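Side-chain contacts in transcription termination factor FttA (Pyrococcus horikoshii, PDB 3AF6), which probably terminates transcription by cleaving nascent RNA at the exit channel of RNA polymerase, as a zinc-dependent nuclease of the metallo-beta-lactamase superfamily: residues F218-V222 with A223-D227; P306-P310 with R311-E315. One frame throughout, in Å; residues are numbered along the deposited sequence.

Overall arrangement
Both contacts belong to the metallo-beta-lactamase domain, and each lies on the flank of its two-zinc active site. Interaction 1 is a turn in the loop after strand 213-216. Interaction 2 is the start of helix 310-319. Their centres are 16 Å apart, and Leu307 joins them: its CD1 lies 4.0 Å from Leu225 CD2 and 4.3 Å from Val220 CG2. Phe295 of helix 282-301 touches side chains of both contacts. Interaction 1 is the nearer to the metals. The side chain of Val220 is about 6 Å from that of the zinc ligand Asp260, whereas the side chain of Tyr308 is about 11 Å from those of Asp260 and His258.

Interaction 1 (F218-V222 with A223-D227); sequences FGVNV and AMLND
Val220 and Leu225 meet in the loop that leads from strand 213-216 to helix 228-231 in the metallo-beta-lactamase domain. The chain passes the zinc site here and then turns through a short 3-10 step at Val222 and Ala223. That turn brings the two side chains together: Val220 CG2 and Leu225 CD2 are 3.7 Å apart, and the side chains cross obliquely. CG2 is the Val220 branch that lies anti to the backbone N. Leu225 sends CD2 back over the turn, and its CG also comes within 4.0 Å of Val222 O. Beyond the turn, Val220 packs on Leu259, close to the zinc ligands Asp260 and His261, while Leu225 rests on Phe295 and Gln299 of helix 282-301.

The backbone closes the turn from Asn221 to Met224. Met224 N donates to Asn221 O at 2.9 Å, although the position of this nitrogen is less certain in the model. Asn221 also reaches forward with its side chain. Its CG is trans to the main-chain nitrogen (chi1 -179°), which directs the amide along the chain. OD1 thereby lies 2.9 Å from Ala223 N.

A type I beta turn from Met224 to Asp227 follows at once. Asp227 N donates to Met224 O at 3.0 Å. Two turns in succession thus bend the loop by roughly a right angle before helix 228-231. Asp227 is the N-cap of that helix, and its OD2 accepts a hydrogen bond from Tyr229 N.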
# COMPACT_ATOMS: atom_id res chain seq x y z
N PHE A 218 9.89 -5.19 -1.95
CA PHE A 218 11.14 -4.86 -2.60
C PHE A 218 11.34 -3.38 -2.31
O PHE A 218 11.05 -2.51 -3.14
CB PHE A 218 11.05 -5.09 -4.10
CG PHE A 218 12.39 -5.32 -4.75
CD1 PHE A 218 13.16 -6.44 -4.41
CD2 PHE A 218 12.89 -4.43 -5.70
CE1 PHE A 218 14.39 -6.66 -5.00
CE2 PHE A 218 14.13 -4.64 -6.30
CZ PHE A 218 14.88 -5.75 -5.95
N GLY A 219 11.82 -3.11 -1.10
CA GLY A 219 12.02 -1.75 -0.70
C GLY A 219 13.43 -1.26 -0.90
O GLY A 219 14.33 -1.98 -1.36
N VAL A 220 13.60 0.01 -0.56
CA VAL A 220 14.86 0.70 -0.65
C VAL A 220 15.03 1.31 0.73
O VAL A 220 14.07 1.38 1.51
CB VAL A 220 14.79 1.83 -1.70
CG1 VAL A 220 13.67 2.78 -1.35
CG2 VAL A 220 16.11 2.58 -1.75
N ASN A 221 16.23 1.74 1.05
CA ASN A 221 16.46 2.36 2.34
C ASN A 221 16.91 3.79 2.03
O ASN A 221 18.08 4.02 1.77
CB ASN A 221 17.55 1.60 3.09
CG ASN A 221 17.81 2.17 4.45
OD1 ASN A 221 17.52 3.34 4.71
ND2 ASN A 221 18.39 1.36 5.34
N VAL A 222 15.97 4.74 2.04
CA VAL A 222 16.32 6.13 1.74
C VAL A 222 17.34 6.66 2.73
O VAL A 222 18.16 7.52 2.41
CB VAL A 222 15.08 7.07 1.76
CG1 VAL A 222 14.13 6.72 0.62
CG2 VAL A 222 14.38 7.00 3.11
N ALA A 223 17.30 6.13 3.95
CA ALA A 223 18.22 6.55 4.99
C ALA A 223 19.67 6.32 4.56
O ALA A 223 20.59 6.79 5.22
CB ALA A 223 17.94 5.79 6.30
N MET A 224 19.87 5.60 3.46
CA MET A 224 21.23 5.33 3.02
C MET A 224 21.47 5.17 1.52
O MET A 224 22.20 4.27 1.11
CB MET A 224 21.76 4.11 3.77
CG MET A 224 21.75 4.31 5.27
SD MET A 224 22.55 3.02 6.18
CE MET A 224 24.25 3.65 6.20
N LEU A 225 20.86 6.03 0.71
CA LEU A 225 21.06 5.97 -0.73
C LEU A 225 22.53 6.26 -1.04
O LEU A 225 23.01 5.94 -2.12
CB LEU A 225 20.19 7.01 -1.45
CG LEU A 225 18.69 6.77 -1.53
CD1 LEU A 225 18.05 7.87 -2.36
CD2 LEU A 225 18.42 5.42 -2.15
N ASN A 226 23.22 6.89 -0.09
CA ASN A 226 24.64 7.23 -0.23
C ASN A 226 25.47 5.97 -0.48
O ASN A 226 26.55 6.04 -1.07
CB ASN A 226 25.14 7.94 1.04
CG ASN A 226 24.85 9.45 1.04
OD1 ASN A 226 24.11 9.96 0.20
ND2 ASN A 226 25.45 10.17 1.99
N ASP A 227 24.97 4.82 -0.02
CA ASP A 227 25.68 3.55 -0.19
C ASP A 227 24.76 2.46 -0.73
O ASP A 227 24.14 1.73 0.03
CB ASP A 227 26.25 3.09 1.15
CG ASP A 227 26.89 1.72 1.07
OD1 ASP A 227 27.31 1.20 2.12
OD2 ASP A 227 26.97 1.17 -0.04

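Interaction 2 (P306-P310 with R311-E315); sequences PLYRP and RDIKE
Tyr308 and Ile313 form a hydrophobic staple at the N-terminus of helix 310-319, and Asp312 supplies one half of a capping box there. Arg309 is the N-cap residue, so Tyr308 stands just before the cap and Ile313 in the first turn.

In the apolar contact, Tyr308 meets Ile313 through CD2 and CE2. Tyr308 CE2 lies 4.1 Å from Ile313 CG1, which approaches the ring obliquely, and Ile313 CD1 is equally near to CE2. The two side chains cross at about a right angle. Phe295 of helix 282-301 adds to this packing. The phenol end is held separately: Tyr308 OH bonds to Gly263 O.

The side-chain hydrogen bond runs from Arg309 N to Asp312 OD2. It is 2.7 Å long and fairly straight, with an angle of 162° at the hydrogen, and it uses the anti lone pair of the oxygen. Asp312 CG sits beside its own backbone N (chi1 -58°), which turns the carboxylate back to the cap. The guanidinium of Arg309 plays no part in this bond, for its NE is 6.1 Å from OD2. Instead, Pro306 CG lies 3.4 Å above one face of that group, over its centre.

The backbone bonds start the helix. Arg309 O accepts two donors, Ile313 N at 3.2 Å in the carbonyl plane and Asp312 N at 2.9 Å from above that plane. Lys314 N donates to Pro310 O at 2.7 Å.

The helix start is therefore held by a carboxylate acceptor and an apolar pair together. The carboxylate of Asp312, if ionised, would probably also interact favourably with the positive end of the helix dipole.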
# COMPACT_ATOMS: atom_id res chain seq x y z
N PRO A 306 18.06 10.75 -10.21
CA PRO A 306 17.01 9.88 -9.64
C PRO A 306 17.23 8.39 -9.90
O PRO A 306 17.85 8.02 -10.89
CB PRO A 306 15.75 10.42 -10.30
CG PRO A 306 16.25 10.86 -11.66
CD PRO A 306 17.53 11.56 -11.32
N LEU A 307 16.74 7.54 -8.99
CA LEU A 307 16.89 6.10 -9.13
C LEU A 307 16.11 5.58 -10.31
O LEU A 307 16.44 4.54 -10.87
CB LEU A 307 16.41 5.37 -7.87
CG LEU A 307 17.37 5.21 -6.69
CD1 LEU A 307 16.64 4.48 -5.57
CD2 LEU A 307 18.60 4.42 -7.12
N TYR A 308 15.05 6.28 -10.68
CA TYR A 308 14.26 5.89 -11.83
C TYR A 308 13.39 7.05 -12.25
O TYR A 308 13.50 8.14 -11.69
CB TYR A 308 13.40 4.65 -11.53
CG TYR A 308 12.79 4.62 -10.15
CD1 TYR A 308 13.44 3.98 -9.10
CD2 TYR A 308 11.56 5.24 -9.88
CE1 TYR A 308 12.91 3.96 -7.83
CE2 TYR A 308 11.01 5.23 -8.60
CZ TYR A 308 11.70 4.58 -7.58
OH TYR A 308 11.19 4.52 -6.32
N ARG A 309 12.54 6.82 -13.24
CA ARG A 309 11.70 7.88 -13.79
C ARG A 309 10.22 7.49 -13.88
O ARG A 309 9.85 6.33 -13.67
CB ARG A 309 12.18 8.22 -15.20
CG ARG A 309 13.68 8.37 -15.34
CD ARG A 309 14.13 9.71 -14.83
NE ARG A 309 15.59 9.82 -14.91
CZ ARG A 309 16.23 10.98 -15.05
NH1 ARG A 309 15.53 12.11 -15.13
NH2 ARG A 309 17.55 10.99 -15.11
N PRO A 310 9.37 8.47 -14.21
CA PRO A 310 7.93 8.31 -14.36
C PRO A 310 7.54 7.16 -15.30
O PRO A 310 6.56 6.47 -15.04
CB PRO A 310 7.50 9.67 -14.91
CG PRO A 310 8.40 10.60 -14.17
CD PRO A 310 9.74 9.91 -14.21
N ARG A 311 8.28 6.96 -16.38
CA ARG A 311 7.94 5.87 -17.30
C ARG A 311 8.06 4.52 -16.60
O ARG A 311 7.33 3.57 -16.91
CB ARG A 311 8.83 5.90 -18.55
CG ARG A 311 10.31 5.99 -18.26
CD ARG A 311 11.13 6.23 -19.52
NE ARG A 311 11.25 5.03 -20.35
CZ ARG A 311 11.95 4.96 -21.48
NH1 ARG A 311 12.61 6.03 -21.92
NH2 ARG A 311 12.01 3.82 -22.16
N ASP A 312 8.98 4.44 -15.64
CA ASP A 312 9.20 3.22 -14.88
C ASP A 312 8.03 3.02 -13.93
O ASP A 312 7.52 1.91 -13.78
CB ASP A 312 10.51 3.33 -14.09
CG ASP A 312 11.70 3.58 -14.98
OD1 ASP A 312 11.89 2.78 -15.93
OD2 ASP A 312 12.43 4.56 -14.74
N ILE A 313 7.61 4.10 -13.28
CA ILE A 313 6.49 4.04 -12.38
C ILE A 313 5.24 3.72 -13.20
O ILE A 313 4.34 3.03 -12.74
CB ILE A 313 6.31 5.37 -11.66
CG1 ILE A 313 7.56 5.65 -10.82
CG2 ILE A 313 5.07 5.35 -10.79
CD1 ILE A 313 7.46 6.88 -9.95
N LYS A 314 5.21 4.21 -14.44
CA LYS A 314 4.10 3.97 -15.34
C LYS A 314 4.05 2.47 -15.60
O LYS A 314 2.97 1.89 -15.79
CB LYS A 314 4.31 4.71 -16.66
CG LYS A 314 3.18 4.56 -17.70
CD LYS A 314 3.72 4.88 -19.10
CE LYS A 314 2.62 5.07 -20.14
NZ LYS A 314 1.93 6.40 -20.03
N GLU A 315 5.22 1.83 -15.62
CA GLU A 315 5.30 0.39 -15.83
C GLU A 315 4.74 -0.38 -14.63
O GLU A 315 4.04 -1.38 -14.80
CB GLU A 315 6.75 -0.02 -16.09
CG GLU A 315 7.23 0.31 -17.49
CD GLU A 315 6.35 -0.33 -18.55
OE1 GLU A 315 6.11 -1.55 -18.45
OE2 GLU A 315 5.89 0.37 -19.48